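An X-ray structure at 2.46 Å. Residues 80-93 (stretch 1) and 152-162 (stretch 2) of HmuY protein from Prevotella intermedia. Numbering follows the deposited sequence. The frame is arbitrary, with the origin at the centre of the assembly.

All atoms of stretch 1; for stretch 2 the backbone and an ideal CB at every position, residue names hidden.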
ATOM      1  N   THR A  80       4.639   2.254  -4.659  1.00 30.72           N
ATOM      2  CA  THR A  80       5.178   1.582  -5.830  1.00 32.18           C
ATOM      3  C   THR A  80       6.672   1.873  -5.919  1.00 35.14           C
ATOM      4  O   THR A  80       7.161   2.876  -5.393  1.00 34.19           O
ATOM      5  CB  THR A  80       4.447   1.982  -7.122  1.00 32.60           C
ATOM      6  OG1 THR A  80       4.863   3.312  -7.443  1.00 33.72           O
ATOM      7  CG2 THR A  80       2.936   1.940  -7.012  1.00 28.02           C
ATOM      8  N   ASN A  81       7.383   0.954  -6.578  1.00 36.95           N
ATOM      9  CA  ASN A  81       8.787   1.115  -6.895  1.00 38.37           C
ATOM     10  C   ASN A  81       8.894   1.825  -8.242  1.00 40.78           C
ATOM     11  O   ASN A  81       9.003   1.172  -9.281  1.00 43.70           O
ATOM     12  CB  ASN A  81       9.478  -0.247  -6.918  1.00 36.07           C
ATOM     13  CG  ASN A  81      10.980  -0.118  -6.975  1.00 35.88           C
ATOM     14  OD1 ASN A  81      11.500   0.985  -7.092  1.00 38.43           O
ATOM     15  ND2 ASN A  81      11.683  -1.230  -6.893  1.00 34.73           N
ATOM     16  N   ASN A  82       8.816   3.161  -8.207  1.00 40.72           N
ATOM     17  CA  ASN A  82       8.944   4.006  -9.381  1.00 43.14           C
ATOM     18  C   ASN A  82       7.833   3.689 -10.400  1.00 42.60           C
ATOM     19  O   ASN A  82       8.095   3.471 -11.589  1.00 43.59           O
ATOM     20  CB  ASN A  82      10.393   3.957  -9.875  1.00 51.78           C
ATOM     21  CG  ASN A  82      10.911   5.261 -10.449  1.00 66.64           C
ATOM     22  OD1 ASN A  82      10.278   6.314 -10.340  1.00 71.98           O
ATOM     23  ND2 ASN A  82      12.080   5.200 -11.067  1.00 74.26           N
ATOM     24  N   GLY A  83       6.578   3.681  -9.925  1.00 38.15           N
ATOM     25  CA  GLY A  83       5.430   3.350 -10.750  1.00 34.58           C
ATOM     26  C   GLY A  83       4.385   4.470 -10.787  1.00 35.01           C
ATOM     27  O   GLY A  83       4.374   5.365  -9.936  1.00 32.46           O
ATOM     28  N   GLU A  84       3.511   4.398 -11.802  1.00 34.06           N
ATOM     29  CA  GLU A  84       2.385   5.297 -11.953  1.00 34.38           C
ATOM     30  C   GLU A  84       1.125   4.453 -12.051  1.00 33.90           C
ATOM     31  O   GLU A  84       1.149   3.408 -12.695  1.00 33.65           O
ATOM     32  CB  GLU A  84       2.550   6.109 -13.235  1.00 39.45           C
ATOM     33  CG  GLU A  84       3.695   7.097 -13.193  1.00 41.80           C
ATOM     34  CD  GLU A  84       3.883   7.864 -14.488  1.00 44.16           C
ATOM     35  OE1 GLU A  84       4.081   7.212 -15.548  1.00 45.17           O
ATOM     36  OE2 GLU A  84       3.816   9.112 -14.431  1.00 50.08           O
ATOM     37  N   VAL A  85       0.040   4.921 -11.418  1.00 34.57           N
ATOM     38  CA  VAL A  85      -1.156   4.109 -11.231  1.00 33.85           C
ATOM     39  C   VAL A  85      -2.368   4.850 -11.800  1.00 38.02           C
ATOM     40  O   VAL A  85      -2.472   6.073 -11.675  1.00 38.66           O
ATOM     41  CB  VAL A  85      -1.378   3.744  -9.747  1.00 31.09           C
ATOM     42  CG1 VAL A  85      -2.657   2.947  -9.522  1.00 26.68           C
ATOM     43  CG2 VAL A  85      -0.182   3.013  -9.163  1.00 31.35           C
ATOM     44  N   LEU A  86      -3.268   4.081 -12.428  1.00 36.55           N
ATOM     45  CA  LEU A  86      -4.563   4.570 -12.855  1.00 37.17           C
ATOM     46  C   LEU A  86      -5.603   3.533 -12.460  1.00 37.05           C
ATOM     47  O   LEU A  86      -5.506   2.385 -12.879  1.00 37.67           O
ATOM     48  CB  LEU A  86      -4.563   4.762 -14.376  1.00 37.50           C
ATOM     49  CG  LEU A  86      -5.953   5.013 -14.970  1.00 40.55           C
ATOM     50  CD1 LEU A  86      -6.434   6.434 -14.679  1.00 39.08           C
ATOM     51  CD2 LEU A  86      -5.966   4.731 -16.468  1.00 42.18           C
ATOM     52  N   MET A  87      -6.590   3.954 -11.663  1.00 35.32           N
ATOM     53  CA  MET A  87      -7.747   3.129 -11.373  1.00 35.81           C
ATOM     54  C   MET A  87      -8.680   3.184 -12.584  1.00 37.36           C
ATOM     55  O   MET A  87      -9.295   4.210 -12.838  1.00 38.81           O
ATOM     56  CB  MET A  87      -8.464   3.645 -10.123  1.00 34.84           C
ATOM     57  CG  MET A  87      -9.602   2.753  -9.673  1.00 38.30           C
ATOM     58  SD  MET A  87     -10.483   3.334  -8.194  1.00 41.30           S
ATOM     59  CE  MET A  87     -11.035   4.958  -8.716  1.00 45.67           C
ATOM     60  N   THR A  88      -8.746   2.097 -13.364  1.00 36.82           N
ATOM     61  CA  THR A  88      -9.540   2.101 -14.589  1.00 37.35           C
ATOM     62  C   THR A  88     -11.012   1.910 -14.234  1.00 39.39           C
ATOM     63  O   THR A  88     -11.342   1.717 -13.058  1.00 38.72           O
ATOM     64  CB  THR A  88      -9.117   0.996 -15.568  1.00 35.35           C
ATOM     65  OG1 THR A  88      -9.716  -0.217 -15.112  1.00 35.25           O
ATOM     66  CG2 THR A  88      -7.616   0.832 -15.697  1.00 34.56           C
ATOM     67  N   GLY A  89     -11.873   1.929 -15.265  1.00 38.73           N
ATOM     68  CA  GLY A  89     -13.295   1.656 -15.107  1.00 36.95           C
ATOM     69  C   GLY A  89     -13.642   0.179 -15.317  1.00 40.55           C
ATOM     70  O   GLY A  89     -14.787  -0.225 -15.118  1.00 39.73           O
ATOM     71  N   GLU A  90     -12.658  -0.627 -15.750  1.00 41.28           N
ATOM     72  CA  GLU A  90     -12.858  -2.051 -15.969  1.00 41.11           C
ATOM     73  C   GLU A  90     -12.919  -2.772 -14.624  1.00 40.66           C
ATOM     74  O   GLU A  90     -12.160  -2.452 -13.714  1.00 42.00           O
ATOM     75  CB  GLU A  90     -11.721  -2.596 -16.837  1.00 42.54           C
ATOM     76  CG  GLU A  90     -11.906  -4.031 -17.275  1.00 45.83           C
ATOM     77  CD  GLU A  90     -13.176  -4.225 -18.077  1.00 50.31           C
ATOM     78  OE1 GLU A  90     -13.207  -3.763 -19.242  1.00 51.73           O
ATOM     79  OE2 GLU A  90     -14.132  -4.816 -17.520  1.00 49.62           O
ATOM     80  N   THR A  91     -13.793  -3.780 -14.524  1.00 39.62           N
ATOM     81  CA  THR A  91     -13.911  -4.557 -13.301  1.00 42.21           C
ATOM     82  C   THR A  91     -13.652  -6.039 -13.577  1.00 44.32           C
ATOM     83  O   THR A  91     -13.549  -6.828 -12.636  1.00 47.17           O
ATOM     84  CB  THR A  91     -15.246  -4.319 -12.577  1.00 43.32           C
ATOM     85  OG1 THR A  91     -16.310  -4.349 -13.524  1.00 45.02           O
ATOM     86  CG2 THR A  91     -15.324  -3.015 -11.811  1.00 41.58           C
ATOM     87  N   ASP A  92     -13.519  -6.401 -14.858  1.00 44.11           N
ATOM     88  CA  ASP A  92     -13.258  -7.778 -15.231  1.00 44.72           C
ATOM     89  C   ASP A  92     -11.818  -7.878 -15.729  1.00 46.37           C
ATOM     90  O   ASP A  92     -11.477  -7.330 -16.776  1.00 50.97           O
ATOM     91  CB  ASP A  92     -14.293  -8.251 -16.258  1.00 46.54           C
ATOM     92  CG  ASP A  92     -14.231  -9.721 -16.640  1.00 49.71           C
ATOM     93  OD1 ASP A  92     -13.172 -10.360 -16.433  1.00 50.10           O
ATOM     94  OD2 ASP A  92     -15.248 -10.215 -17.168  1.00 53.22           O
ATOM     95  N   LEU A  93     -10.977  -8.596 -14.980  1.00 43.97           N
ATOM     96  CA  LEU A  93      -9.570  -8.697 -15.332  1.00 42.69           C
ATOM     97  C   LEU A  93      -9.387  -9.520 -16.612  1.00 45.28           C
ATOM     98  O   LEU A  93      -8.352  -9.422 -17.274  1.00 47.26           O
ATOM     99  CB  LEU A  93      -8.808  -9.309 -14.151  1.00 37.58           C
ATOM    100  CG  LEU A  93      -7.296  -9.446 -14.324  1.00 36.96           C
ATOM    101  CD1 LEU A  93      -6.637  -8.105 -14.599  1.00 33.50           C
ATOM    102  CD2 LEU A  93      -6.680 -10.078 -13.085  1.00 38.68           C
ATOM    103  N   UNK A 152     -12.560  -2.243  -3.492  1.00 31.70           N
ATOM    104  CA  UNK A 152     -13.084  -1.819  -4.776  1.00 35.23           C
ATOM    105  C   UNK A 152     -12.806  -2.900  -5.816  1.00 37.32           C
ATOM    106  O   UNK A 152     -11.818  -3.624  -5.720  1.00 38.98           O
ATOM    107  CB  UNK A 152     -12.473  -0.482  -5.200  1.00 35.23           C
ATOM    108  N   UNK A 153     -13.672  -2.965  -6.833  1.00 35.49           N
ATOM    109  CA  UNK A 153     -13.569  -4.027  -7.816  1.00 32.70           C
ATOM    110  C   UNK A 153     -12.762  -3.638  -9.049  1.00 32.16           C
ATOM    111  O   UNK A 153     -12.533  -4.480  -9.911  1.00 33.09           O
ATOM    112  CB  UNK A 153     -14.972  -4.464  -8.242  1.00 32.70           C
ATOM    113  N   UNK A 154     -12.333  -2.373  -9.125  1.00 30.70           N
ATOM    114  CA  UNK A 154     -11.772  -1.834 -10.351  1.00 31.21           C
ATOM    115  C   UNK A 154     -10.395  -2.421 -10.594  1.00 32.43           C
ATOM    116  O   UNK A 154      -9.639  -2.629  -9.648  1.00 37.71           O
ATOM    117  CB  UNK A 154     -11.702  -0.307 -10.292  1.00 31.21           C
ATOM    118  N   UNK A 155     -10.077  -2.656 -11.870  1.00 31.92           N
ATOM    119  CA  UNK A 155      -8.729  -3.046 -12.242  1.00 31.84           C
ATOM    120  C   UNK A 155      -7.853  -1.800 -12.179  1.00 30.66           C
ATOM    121  O   UNK A 155      -8.214  -0.769 -12.733  1.00 29.11           O
ATOM    122  CB  UNK A 155      -8.694  -3.686 -13.631  1.00 31.84           C
ATOM    123  N   UNK A 156      -6.722  -1.908 -11.476  1.00 28.71           N
ATOM    124  CA  UNK A 156      -5.728  -0.852 -11.431  1.00 29.71           C
ATOM    125  C   UNK A 156      -4.657  -1.145 -12.480  1.00 30.55           C
ATOM    126  O   UNK A 156      -4.156  -2.263 -12.556  1.00 32.26           O
ATOM    127  CB  UNK A 156      -5.115  -0.732 -10.034  1.00 29.71           C
ATOM    128  N   UNK A 157      -4.295  -0.122 -13.262  1.00 30.94           N
ATOM    129  CA  UNK A 157      -3.207  -0.197 -14.224  1.00 29.49           C
ATOM    130  C   UNK A 157      -1.966   0.459 -13.628  1.00 29.73           C
ATOM    131  O   UNK A 157      -2.071   1.535 -13.049  1.00 32.39           O
ATOM    132  CB  UNK A 157      -3.596   0.470 -15.545  1.00 29.49           C
ATOM    133  N   UNK A 158      -0.806  -0.208 -13.765  1.00 32.44           N
ATOM    134  CA  UNK A 158       0.471   0.250 -13.217  1.00 33.38           C
ATOM    135  C   UNK A 158       1.560   0.174 -14.295  1.00 34.53           C
ATOM    136  O   UNK A 158       1.808  -0.907 -14.836  1.00 33.82           O
ATOM    137  CB  UNK A 158       0.864  -0.585 -11.996  1.00 33.38           C
ATOM    138  N   UNK A 159       2.194   1.330 -14.576  1.00 34.68           N
ATOM    139  CA  UNK A 159       3.333   1.488 -15.472  1.00 36.59           C
ATOM    140  C   UNK A 159       4.580   1.711 -14.618  1.00 36.46           C
ATOM    141  O   UNK A 159       4.578   2.594 -13.758  1.00 35.40           O
ATOM    142  CB  UNK A 159       3.116   2.645 -16.450  1.00 36.59           C
ATOM    143  N   UNK A 160       5.653   0.957 -14.894  1.00 36.63           N
ATOM    144  CA  UNK A 160       6.905   1.141 -14.172  1.00 37.37           C
ATOM    145  C   UNK A 160       7.963   1.748 -15.094  1.00 38.46           C
ATOM    146  O   UNK A 160       8.002   1.454 -16.289  1.00 40.01           O
ATOM    147  CB  UNK A 160       7.394  -0.190 -13.597  1.00 37.37           C
ATOM    148  N   UNK A 161       8.833   2.579 -14.502  1.00 41.18           N
ATOM    149  CA  UNK A 161       9.936   3.259 -15.169  1.00 43.70           C
ATOM    150  C   UNK A 161      10.801   2.270 -15.954  1.00 42.69           C
ATOM    151  O   UNK A 161      11.430   2.643 -16.945  1.00 41.62           O
ATOM    152  CB  UNK A 161      10.790   4.011 -14.146  1.00 43.70           C
ATOM    153  N   UNK A 162      10.842   1.014 -15.492  1.00 40.26           N
ATOM    154  CA  UNK A 162      11.681  -0.006 -16.092  1.00 37.74           C
ATOM    155  C   UNK A 162      10.987  -0.608 -17.312  1.00 38.50           C
ATOM    156  O   UNK A 162      11.588  -1.415 -18.018  1.00 43.17           O
ATOM    157  CB  UNK A 162      12.017  -1.095 -15.071  1.00 37.74           C
TER

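The paired part of stretch 2 runs antiparallel to strand 83-87; as in any extended strand, successive side chains alternate between the side of Val 85 and Met 87 and the side of Glu 84 and Leu 86.

Position 152 lies beyond the paired region, its ideal CB 5.2 Å from Met 87 SD; many side chains would serve. It is Met 152, whose end leads away. At 153 an ideal CB would sit 3.9 Å from Thr 91 CG2, with room for it; the residue is Gly 153.

At 154 the ideal CB stands 3.4 Å from Thr 88 O. A short polar donor would suit that carbonyl, and Ser, Asn or Gln is plausible. Asn 154 donates from ND2 to Thr 88 O (3.0 Å), while its CB packs on Met 87 CG at 3.7 Å.

Position 155 is held by its backbone: its N donates to Glu 90 O (2.8 Å), and its O accepts from both Thr 88 N (3.0 Å) and Thr 88 OG1 (2.9 Å). CA-to-CB points sideways, yet the ideal CB is 5.0 Å from Leu 93 CD1, which favours a medium aliphatic residue. Val 155 brings CG1 to 4.2 Å from Leu 93 CD1.

At 156, opposite Met 87, CB joins the side of Val 85 and Met 87, where a large apolar residue could fill the space. Phe 156 lays one ring face against Met 87 CG, 4.0 Å from the ring centroid, and turns its edge to Val 85 CG1.

Position 157 pairs with Leu 86 through two hydrogen bonds, N to Leu 86 O (2.8 Å) and Leu 86 N to its O (2.9 Å). Its ideal CB lies 4.0 Å from Thr 88 CG2, compatible with a small residue; Ala 157 keeps that methyl contact.

Position 158, across from Val 85, invites an aliphatic side chain. Val 158 supplies one, CG1 lying 4.0 Å from Val 85 CG2.

At 159, paired with Glu 84, the nearby carboxylate favours a basic or polar residue. In Lys 159, a water bridges Glu 84 OE1 (3.0 Å) and Lys 159 NZ (2.9 Å).

Position 160 faces Gly 83, whose missing side chain leaves space for a bulky apolar group. Phe 160 takes it: an ideal CB on Gly 83 would fall a tight 3.1 Å from Phe 160 CD1.

At 161 the backbone N donates to Asn 82 O (3.1 Å). CA-to-CB points toward stretch 1, the ideal CB 3.5 Å from Asn 82 ND2; a polar or long flexible side chain would suit. Lys 161 lies along Asn 82. Position 162 points sideways, meeting nothing, so many residues would do; it is Asn 162.

Stretch 2 152-162: MGNVFAVKFKN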
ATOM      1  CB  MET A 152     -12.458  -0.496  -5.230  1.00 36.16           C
ATOM      2  CG  MET A 152     -12.864   0.683  -4.365  1.00 39.49           C
ATOM      3  SD  MET A 152     -14.625   1.123  -4.327  1.00 41.45           S
ATOM      4  CE  MET A 152     -15.370  -0.188  -3.353  1.00 40.79           C
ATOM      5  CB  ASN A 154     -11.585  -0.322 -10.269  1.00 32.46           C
ATOM      6  CG  ASN A 154     -12.856   0.405  -9.887  1.00 35.82           C
ATOM      7  OD1 ASN A 154     -13.559   0.041  -8.940  1.00 37.01           O
ATOM      8  ND2 ASN A 154     -13.186   1.425 -10.659  1.00 34.85           N
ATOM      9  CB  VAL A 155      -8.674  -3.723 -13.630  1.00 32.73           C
ATOM     10  CG1 VAL A 155      -7.242  -4.036 -14.034  1.00 30.97           C
ATOM     11  CG2 VAL A 155      -9.522  -4.988 -13.686  1.00 33.76           C
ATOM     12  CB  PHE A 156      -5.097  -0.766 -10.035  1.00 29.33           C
ATOM     13  CG  PHE A 156      -6.024  -0.247  -8.972  1.00 31.11           C
ATOM     14  CD1 PHE A 156      -6.966  -1.076  -8.384  1.00 31.37           C
ATOM     15  CD2 PHE A 156      -5.962   1.081  -8.575  1.00 31.41           C
ATOM     16  CE1 PHE A 156      -7.827  -0.584  -7.414  1.00 32.45           C
ATOM     17  CE2 PHE A 156      -6.827   1.574  -7.613  1.00 30.76           C
ATOM     18  CZ  PHE A 156      -7.754   0.739  -7.031  1.00 31.60           C
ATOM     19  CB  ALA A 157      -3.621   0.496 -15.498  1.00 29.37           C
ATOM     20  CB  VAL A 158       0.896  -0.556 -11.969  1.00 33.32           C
ATOM     21  CG1 VAL A 158       1.866   0.225 -11.101  1.00 32.03           C
ATOM     22  CG2 VAL A 158      -0.293  -0.992 -11.135  1.00 37.36           C
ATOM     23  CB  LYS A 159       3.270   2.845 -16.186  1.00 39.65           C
ATOM     24  CG  LYS A 159       2.416   3.018 -17.435  1.00 41.88           C
ATOM     25  CD  LYS A 159       2.063   4.497 -17.617  1.00 46.83           C
ATOM     26  CE  LYS A 159       1.679   4.935 -19.018  1.00 52.63           C
ATOM     27  NZ  LYS A 159       2.868   5.384 -19.791  1.00 57.91           N
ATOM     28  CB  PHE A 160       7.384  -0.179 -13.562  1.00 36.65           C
ATOM     29  CG  PHE A 160       6.406  -0.827 -12.613  1.00 37.00           C
ATOM     30  CD1 PHE A 160       6.276  -0.385 -11.301  1.00 36.77           C
ATOM     31  CD2 PHE A 160       5.606  -1.884 -13.039  1.00 35.00           C
ATOM     32  CE1 PHE A 160       5.352  -0.984 -10.457  1.00 35.65           C
ATOM     33  CE2 PHE A 160       4.690  -2.482 -12.188  1.00 32.82           C
ATOM     34  CZ  PHE A 160       4.576  -2.040 -10.890  1.00 34.76           C
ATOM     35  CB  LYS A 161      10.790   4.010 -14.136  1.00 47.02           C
ATOM     36  CG  LYS A 161      11.854   4.945 -14.704  1.00 54.28           C
ATOM     37  CD  LYS A 161      13.033   5.177 -13.779  1.00 66.32           C
ATOM     38  CE  LYS A 161      14.000   4.001 -13.720  1.00 79.43           C
ATOM     39  NZ  LYS A 161      15.025   4.158 -12.654  1.00 80.20           N
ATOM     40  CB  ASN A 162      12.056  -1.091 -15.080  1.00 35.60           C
ATOM     41  CG  ASN A 162      10.875  -1.942 -14.659  1.00 36.25           C
ATOM     42  OD1 ASN A 162       9.831  -1.933 -15.304  1.00 34.77           O
ATOM     43  ND2 ASN A 162      11.031  -2.711 -13.596  1.00 36.11           N
TER
HETATM   44  O   HOH W   1       4.319   7.515 -18.533  1.00 34.02           O
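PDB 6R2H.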